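Local coordinates for protein HemO (Neisseria meningitidis, PDB 1J77) that binds heme and probably works as a heme oxygenase, opening the porphyrin ring by oxidation, at residues T20-S25 and F183-L188; V51-V56 and G116-A121. All coordinates share one frame; numbering follows the deposited sequence.

Contact 1: T20-S25 and F183-L188. With HEM (protoporphyrin IX containing Fe), chain B.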
loop_
_atom_site.group_PDB
_atom_site.type_symbol
_atom_site.label_atom_id
_atom_site.label_comp_id
_atom_site.label_asym_id
_atom_site.label_seq_id
_atom_site.Cartn_x
_atom_site.Cartn_y
_atom_site.Cartn_z
ATOM N N THR A 20 -11.296 -5.312 6.251
ATOM C CA THR A 20 -10.527 -5.389 7.473
ATOM C C THR A 20 -9.837 -6.771 7.785
ATOM O O THR A 20 -8.667 -6.809 8.177
ATOM C CB THR A 20 -11.305 -4.903 8.676
ATOM O OG1 THR A 20 -11.580 -3.517 8.484
ATOM C CG2 THR A 20 -10.459 -4.975 9.898
ATOM N N ALA A 21 -10.562 -7.845 7.510
ATOM C CA ALA A 21 -10.069 -9.195 7.720
ATOM C C ALA A 21 -8.839 -9.360 6.803
ATOM O O ALA A 21 -7.795 -9.802 7.260
ATOM C CB ALA A 21 -11.131 -10.245 7.367
ATOM N N VAL A 22 -8.962 -9.044 5.508
ATOM C CA VAL A 22 -7.815 -9.262 4.619
ATOM C C VAL A 22 -6.680 -8.322 4.990
ATOM O O VAL A 22 -5.503 -8.696 4.895
ATOM C CB VAL A 22 -8.191 -9.264 3.110
ATOM C CG1 VAL A 22 -8.708 -7.871 2.620
ATOM C CG2 VAL A 22 -7.021 -9.787 2.279
ATOM N N HIS A 23 -6.991 -7.088 5.368
ATOM C CA HIS A 23 -5.960 -6.181 5.815
ATOM C C HIS A 23 -5.147 -6.813 6.963
ATOM O O HIS A 23 -3.943 -6.813 6.969
ATOM C CB HIS A 23 -6.535 -4.834 6.367
ATOM C CG HIS A 23 -5.482 -3.973 6.979
ATOM N ND1 HIS A 23 -5.046 -4.135 8.282
ATOM C CD2 HIS A 23 -4.679 -3.037 6.424
ATOM C CE1 HIS A 23 -4.037 -3.303 8.501
ATOM N NE2 HIS A 23 -3.825 -2.593 7.389
ATOM N N ASP A 24 -5.847 -7.325 7.966
ATOM C CA ASP A 24 -5.164 -7.934 9.082
ATOM C C ASP A 24 -4.355 -9.154 8.649
ATOM O O ASP A 24 -3.254 -9.363 9.196
ATOM C CB ASP A 24 -6.129 -8.243 10.197
ATOM C CG ASP A 24 -6.672 -7.008 10.879
ATOM O OD1 ASP A 24 -6.207 -5.882 10.542
ATOM O OD2 ASP A 24 -7.546 -7.100 11.790
ATOM N N SER A 25 -4.812 -9.878 7.619
ATOM C CA SER A 25 -3.991 -10.994 7.109
ATOM C C SER A 25 -2.668 -10.491 6.514
ATOM O O SER A 25 -1.623 -11.178 6.590
ATOM C CB SER A 25 -4.777 -11.875 6.149
ATOM O OG SER A 25 -4.810 -11.285 4.850
ATOM N N PHE A 183 -3.043 -9.156 -4.283
ATOM C CA PHE A 183 -1.820 -8.980 -5.048
ATOM C C PHE A 183 -0.618 -8.671 -4.135
ATOM O O PHE A 183 0.451 -9.228 -4.330
ATOM C CB PHE A 183 -2.007 -7.893 -6.112
ATOM C CG PHE A 183 -0.749 -7.581 -6.913
ATOM C CD1 PHE A 183 -0.211 -8.531 -7.770
ATOM C CD2 PHE A 183 -0.055 -6.400 -6.730
ATOM C CE1 PHE A 183 0.892 -8.265 -8.472
ATOM C CE2 PHE A 183 1.087 -6.139 -7.469
ATOM C CZ PHE A 183 1.549 -7.095 -8.322
ATOM N N TYR A 184 -0.790 -7.805 -3.152
ATOM C CA TYR A 184 0.267 -7.556 -2.194
ATOM C C TYR A 184 0.812 -8.835 -1.594
ATOM O O TYR A 184 2.031 -9.008 -1.542
ATOM C CB TYR A 184 -0.170 -6.610 -1.099
ATOM C CG TYR A 184 0.973 -6.037 -0.258
ATOM C CD1 TYR A 184 1.630 -4.880 -0.587
ATOM C CD2 TYR A 184 1.416 -6.677 0.872
ATOM C CE1 TYR A 184 2.678 -4.380 0.164
ATOM C CE2 TYR A 184 2.450 -6.180 1.630
ATOM C CZ TYR A 184 3.049 -5.029 1.313
ATOM O OH TYR A 184 4.102 -4.560 2.049
ATOM N N LYS A 185 -0.068 -9.744 -1.202
ATOM C CA LYS A 185 0.413 -10.993 -0.632
ATOM C C LYS A 185 1.051 -11.908 -1.681
ATOM O O LYS A 185 1.990 -12.615 -1.356
ATOM C CB LYS A 185 -0.709 -11.728 0.078
ATOM C CG LYS A 185 -1.251 -10.980 1.302
ATOM C CD LYS A 185 -2.149 -11.804 2.252
ATOM C CE LYS A 185 -3.496 -12.035 1.689
ATOM N NZ LYS A 185 -4.339 -12.920 2.583
ATOM N N VAL A 186 0.542 -11.945 -2.907
ATOM C CA VAL A 186 1.202 -12.732 -3.968
ATOM C C VAL A 186 2.653 -12.251 -4.111
ATOM O O VAL A 186 3.601 -13.086 -4.129
ATOM C CB VAL A 186 0.482 -12.592 -5.341
ATOM C CG1 VAL A 186 1.378 -13.093 -6.491
ATOM C CG2 VAL A 186 -0.869 -13.265 -5.307
ATOM N N VAL A 187 2.872 -10.953 -4.192
ATOM C CA VAL A 187 4.206 -10.398 -4.313
ATOM C C VAL A 187 5.094 -10.730 -3.090
ATOM O O VAL A 187 6.273 -11.084 -3.240
ATOM C CB VAL A 187 4.176 -8.878 -4.606
ATOM C CG1 VAL A 187 5.563 -8.328 -4.656
ATOM C CG2 VAL A 187 3.407 -8.625 -5.892
ATOM N N LEU A 188 4.533 -10.579 -1.894
ATOM C CA LEU A 188 5.237 -10.847 -0.662
ATOM C C LEU A 188 5.718 -12.289 -0.682
ATOM O O LEU A 188 6.888 -12.558 -0.405
ATOM C CB LEU A 188 4.297 -10.546 0.516
ATOM C CG LEU A 188 4.862 -10.739 1.924
ATOM C CD1 LEU A 188 3.951 -10.064 2.932
ATOM C CD2 LEU A 188 5.125 -12.173 2.363
HETATM C CHA HEM B . -4.923 1.203 8.122
HETATM C CHB HEM B . -1.446 -1.225 10.460
HETATM C CHC HEM B . 0.230 -2.897 6.194
HETATM C CHD HEM B . -3.561 -0.842 3.919
HETATM C C1A HEM B . -4.070 0.769 9.108
HETATM C C2A HEM B . -4.065 1.219 10.518
HETATM C C3A HEM B . -3.101 0.534 11.130
HETATM C C4A HEM B . -2.471 -0.370 10.178
HETATM C CMA HEM B . -2.716 0.662 12.625
HETATM C CAA HEM B . -4.930 2.318 11.202
HETATM C CBA HEM B . -4.145 3.630 11.193
HETATM C CGA HEM B . -4.973 4.792 11.708
HETATM O O1A HEM B . -6.233 4.671 11.718
HETATM O O2A HEM B . -4.354 5.818 12.121
HETATM C C1B HEM B . -0.675 -1.891 9.519
HETATM C C2B HEM B . 0.499 -2.666 9.812
HETATM C C3B HEM B . 0.960 -3.169 8.631
HETATM C C4B HEM B . 0.106 -2.643 7.569
HETATM C CMB HEM B . 1.032 -2.827 11.259
HETATM C CAB HEM B . 2.212 -4.014 8.389
HETATM C CBB HEM B . 2.621 -4.919 9.272
HETATM C C1C HEM B . -0.616 -2.437 5.221
HETATM C C2C HEM B . -0.442 -2.617 3.780
HETATM C C3C HEM B . -1.521 -2.102 3.171
HETATM C C4C HEM B . -2.365 -1.477 4.152
HETATM C CMC HEM B . 0.719 -3.407 3.157
HETATM C CAC HEM B . -1.842 -2.062 1.683
HETATM C CBC HEM B . -1.237 -2.908 0.855
HETATM C C1D HEM B . -4.241 -0.137 4.860
HETATM C C2D HEM B . -5.438 0.602 4.550
HETATM C C3D HEM B . -5.884 1.219 5.838
HETATM C C4D HEM B . -4.893 0.804 6.801
HETATM C CMD HEM B . -6.100 0.695 3.174
HETATM C CAD HEM B . -7.063 2.161 6.089
HETATM C CBD HEM B . -8.171 1.513 6.865
HETATM C CGD HEM B . -9.268 2.553 6.904
HETATM O O1D HEM B . -10.077 2.582 5.945
HETATM O O2D HEM B . -9.366 3.305 7.923
HETATM N NA HEM B . -3.085 -0.177 8.953
HETATM N NB HEM B . -0.908 -1.932 8.153
HETATM N NC HEM B . -1.774 -1.733 5.381
HETATM N ND HEM B . -3.918 -0.018 6.219
HETATM FE FE HEM B . -2.499 -1.042 7.198
HETATM O O HOH W 1 -1.380 0.519 6.847
#

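Contact 2: V51-V56 and G116-A121. With HEM (protoporphyrin IX containing Fe), chain B.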
loop_
_atom_site.group_PDB
_atom_site.type_symbol
_atom_site.label_atom_id
_atom_site.label_comp_id
_atom_site.label_asym_id
_atom_site.label_seq_id
_atom_site.Cartn_x
_atom_site.Cartn_y
_atom_site.Cartn_z
ATOM N N VAL A 51 7.178 -2.984 -5.939
ATOM C CA VAL A 51 6.277 -3.582 -6.896
ATOM C C VAL A 51 4.873 -3.080 -6.670
ATOM O O VAL A 51 4.144 -2.709 -7.623
ATOM C CB VAL A 51 6.301 -5.135 -6.835
ATOM C CG1 VAL A 51 5.272 -5.770 -7.755
ATOM C CG2 VAL A 51 7.661 -5.621 -7.183
ATOM N N PHE A 52 4.440 -3.098 -5.426
ATOM C CA PHE A 52 3.095 -2.613 -5.137
ATOM C C PHE A 52 2.915 -1.150 -5.556
ATOM O O PHE A 52 1.897 -0.765 -6.166
ATOM C CB PHE A 52 2.720 -2.799 -3.664
ATOM C CG PHE A 52 1.317 -2.330 -3.369
ATOM C CD1 PHE A 52 0.222 -3.096 -3.743
ATOM C CD2 PHE A 52 1.105 -1.154 -2.736
ATOM C CE1 PHE A 52 -1.075 -2.644 -3.490
ATOM C CE2 PHE A 52 -0.200 -0.731 -2.486
ATOM C CZ PHE A 52 -1.230 -1.474 -2.863
ATOM N N HIS A 53 3.854 -0.307 -5.171
ATOM C CA HIS A 53 3.715 1.121 -5.494
ATOM C C HIS A 53 3.886 1.376 -6.994
ATOM O O HIS A 53 3.250 2.265 -7.544
ATOM C CB HIS A 53 4.656 1.946 -4.619
ATOM C CG HIS A 53 4.082 2.156 -3.262
ATOM N ND1 HIS A 53 4.415 1.409 -2.138
ATOM C CD2 HIS A 53 3.066 2.960 -2.888
ATOM C CE1 HIS A 53 3.684 1.820 -1.119
ATOM N NE2 HIS A 53 2.848 2.748 -1.550
ATOM N N LYS A 54 4.686 0.595 -7.689
ATOM C CA LYS A 54 4.702 0.723 -9.148
ATOM C C LYS A 54 3.332 0.404 -9.756
ATOM O O LYS A 54 2.857 1.089 -10.672
ATOM C CB LYS A 54 5.795 -0.169 -9.749
ATOM C CG LYS A 54 5.790 -0.249 -11.296
ATOM C CD LYS A 54 6.049 1.031 -11.967
ATOM C CE LYS A 54 5.918 0.892 -13.510
ATOM N NZ LYS A 54 6.559 2.039 -14.197
ATOM N N ALA A 55 2.696 -0.644 -9.283
ATOM C CA ALA A 55 1.422 -1.121 -9.768
ATOM C C ALA A 55 0.300 -0.092 -9.651
ATOM O O ALA A 55 -0.729 -0.250 -10.320
ATOM C CB ALA A 55 1.022 -2.406 -9.040
ATOM N N VAL A 56 0.446 0.865 -8.742
ATOM C CA VAL A 56 -0.591 1.866 -8.600
ATOM C C VAL A 56 -0.205 3.211 -9.153
ATOM O O VAL A 56 -1.002 4.150 -9.113
ATOM C CB VAL A 56 -1.095 2.012 -7.147
ATOM C CG1 VAL A 56 -1.786 0.738 -6.630
ATOM C CG2 VAL A 56 0.019 2.510 -6.211
ATOM N N GLY A 116 -4.441 4.136 2.030
ATOM C CA GLY A 116 -4.573 3.703 3.398
ATOM C C GLY A 116 -3.311 3.096 3.984
ATOM O O GLY A 116 -3.084 3.225 5.182
ATOM N N SER A 117 -2.451 2.512 3.174
ATOM C CA SER A 117 -1.219 1.942 3.658
ATOM C C SER A 117 -0.279 2.990 4.254
ATOM O O SER A 117 0.547 2.676 5.123
ATOM C CB SER A 117 -0.538 1.163 2.534
ATOM O OG SER A 117 0.205 1.997 1.638
ATOM N N ASN A 118 -0.409 4.233 3.809
ATOM C CA ASN A 118 0.423 5.308 4.317
ATOM C C ASN A 118 -0.159 5.728 5.650
ATOM O O ASN A 118 0.584 6.023 6.602
ATOM C CB ASN A 118 0.448 6.471 3.317
ATOM C CG ASN A 118 1.068 6.072 1.958
ATOM O OD1 ASN A 118 2.065 5.330 1.896
ATOM N ND2 ASN A 118 0.474 6.575 0.858
ATOM N N LEU A 119 -1.488 5.772 5.713
ATOM C CA LEU A 119 -2.202 6.053 6.957
ATOM C C LEU A 119 -1.591 5.190 8.049
ATOM O O LEU A 119 -1.106 5.674 9.080
ATOM C CB LEU A 119 -3.684 5.681 6.818
ATOM C CG LEU A 119 -4.685 6.334 7.755
ATOM C CD1 LEU A 119 -5.797 5.381 8.140
ATOM C CD2 LEU A 119 -4.013 6.979 8.944
ATOM N N GLY A 120 -1.557 3.900 7.797
ATOM C CA GLY A 120 -1.109 2.960 8.800
ATOM C C GLY A 120 0.350 2.606 8.864
ATOM O O GLY A 120 0.693 1.684 9.580
ATOM N N ALA A 121 1.226 3.339 8.176
ATOM C CA ALA A 121 2.653 3.055 8.142
ATOM C C ALA A 121 3.459 3.534 9.345
ATOM O O ALA A 121 4.653 3.368 9.378
ATOM C CB ALA A 121 3.254 3.669 6.870
HETATM C CHA HEM B . -4.923 1.203 8.122
HETATM C CHB HEM B . -1.446 -1.225 10.460
HETATM C CHC HEM B . 0.230 -2.897 6.194
HETATM C CHD HEM B . -3.561 -0.842 3.919
HETATM C C1A HEM B . -4.070 0.769 9.108
HETATM C C2A HEM B . -4.065 1.219 10.518
HETATM C C3A HEM B . -3.101 0.534 11.130
HETATM C C4A HEM B . -2.471 -0.370 10.178
HETATM C CMA HEM B . -2.716 0.662 12.625
HETATM C CAA HEM B . -4.930 2.318 11.202
HETATM C CBA HEM B . -4.145 3.630 11.193
HETATM C CGA HEM B . -4.973 4.792 11.708
HETATM O O1A HEM B . -6.233 4.671 11.718
HETATM O O2A HEM B . -4.354 5.818 12.121
HETATM C C1B HEM B . -0.675 -1.891 9.519
HETATM C C2B HEM B . 0.499 -2.666 9.812
HETATM C C3B HEM B . 0.960 -3.169 8.631
HETATM C C4B HEM B . 0.106 -2.643 7.569
HETATM C CMB HEM B . 1.032 -2.827 11.259
HETATM C CAB HEM B . 2.212 -4.014 8.389
HETATM C CBB HEM B . 2.621 -4.919 9.272
HETATM C C1C HEM B . -0.616 -2.437 5.221
HETATM C C2C HEM B . -0.442 -2.617 3.780
HETATM C C3C HEM B . -1.521 -2.102 3.171
HETATM C C4C HEM B . -2.365 -1.477 4.152
HETATM C CMC HEM B . 0.719 -3.407 3.157
HETATM C CAC HEM B . -1.842 -2.062 1.683
HETATM C CBC HEM B . -1.237 -2.908 0.855
HETATM C C1D HEM B . -4.241 -0.137 4.860
HETATM C C2D HEM B . -5.438 0.602 4.550
HETATM C C3D HEM B . -5.884 1.219 5.838
HETATM C C4D HEM B . -4.893 0.804 6.801
HETATM C CMD HEM B . -6.100 0.695 3.174
HETATM C CAD HEM B . -7.063 2.161 6.089
HETATM C CBD HEM B . -8.171 1.513 6.865
HETATM C CGD HEM B . -9.268 2.553 6.904
HETATM O O1D HEM B . -10.077 2.582 5.945
HETATM O O2D HEM B . -9.366 3.305 7.923
HETATM N NA HEM B . -3.085 -0.177 8.953
HETATM N NB HEM B . -0.908 -1.932 8.153
HETATM N NC HEM B . -1.774 -1.733 5.381
HETATM N ND HEM B . -3.918 -0.018 6.219
HETATM FE FE HEM B . -2.499 -1.042 7.198
HETATM O O HOH W 1 -1.380 0.519 6.847
#

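Contact 1: T20-S25 and F183-L188
Lys-185 reaches from helix 167-192 to Ser-25 on helix 11-32, and its NZ donates a hydrogen bond of 2.8 Å to Ser-25 OG. The lysine chain bends at CG-CD (chi3 -74°), which turns CE and NZ toward the serine. Ser-25 OG passes the bond on, because it donates in turn to Val-22 O at 2.7 Å, one turn back in its own helix. Beside this chain of polar atoms, Val-22 CG2 lies 4.1 Å from Lys-185 NZ. Between the two segments there is little other contact; their nearest CA atoms, those of Ser-25 and Lys-185, are 8.9 Å apart. Both Ser-25 and Val-22 are partly exposed, so this is the loose side. Glu-199, from the C-terminal loop, adds a salt bridge to Lys-185 NZ there.

The tight side faces the heme. His-23 leaves helix 11-32 with CG anti to the backbone N (chi1 173°) and sends its ring to the porphyrin, where NE2 binds the iron at 2.0 Å. The other ring nitrogen, ND1, donates to Asp-24 OD1 at 3.1 Å. That bond is nearly straight and lies in the imidazole plane, on the anti side of the carboxylate, so it helps to fix the rotation of the ring. Tyr-184 is buried and lies against the heme edge from the other helix. One face of its ring meets the methyl CMC, with CZ 3.4 Å away, and the methyl sits toward the rim of the ring.

The chemistry is thus divided. The heme side gives the iron its proximal histidine, steadied by a carboxylate. On the outer side, NZ, OG and a backbone carbonyl are linked by two hydrogen bonds in series, which tie the proximal helix to the C-terminal helix.

Contact 2: V51-V56 and G116-A121
His-53 on helix 39-60 faces Ser-117 and Asn-118 on helix 104-119, the distal helix of the all-helical heme oxygenase fold. The meeting is light. His-53 NE2 comes to 4.2 Å from Ser-117 OG and 4.4 Å from Asn-118 OD1, too far for a bond, and both oxygens lie oblique to the imidazole. The other nitrogen, ND1, donates to Gln-49 O one turn earlier. Asn-118 OD1 takes a weak hydrogen bond from Arg-77. Phe-52 supports the histidine, with its CD2 over the centre of one imidazole face.

Ser-117 links this packing to the heme. Its CB lies on the porphyrin, 3.5 Å from C3C and nearly as close to the vinyl carbon CAC. From there the side chain turns back. OG stands between the backbone N and the carbonyl carbon (chi1 81°) and is hydrogen-bonded to Ala-114 O in the preceding turn. The tip therefore stays against its own helix, with the histidine beside it. Phe-52 touches the same vinyl group farther out, where CBC sits 4.0 Å above one face of its ring, toward the rim.

On the distal helix the backbone comes close to the heme at two glycines. Gly-116 C is 3.3 Å from C2D, and Gly-120 CA is 3.7 Å from C1A. Neither has a side chain to hold the porphyrin off. Gly-120 is also where helical angles end, so the distal helix stops over the heme. Leu-119 meets a propionate, with CD2 3.4 Å from O2A. The backbone of Ser-117 reaches the iron site as well: its carbonyl O weakly accepts a hydrogen bond, 3.4 Å long, from the axial water.

His-23 of contact 1 and segment 116-121 of contact 2 lie on opposite faces of one heme; the contact centres are 12 Å apart. Between His-23 NE2 and Ser-117 O stand the iron and the water that binds it at 1.9 Å, so contact 1 gives one axial ligand and contact 2 touches the other, the water, through a weak hydrogen bond. The contacts also touch directly beside the porphyrin. Tyr-184 and Phe-52 pack edge-to-face, with Tyr-184 CD1 3.8 Å from Phe-52 CG, at the rim that carries the CMC methyl and the CBC vinyl. Farther from the heme, Val-187 CG2 meets Val-51 CG1 at 3.9 Å, which joins helix 167-192 to helix 39-60.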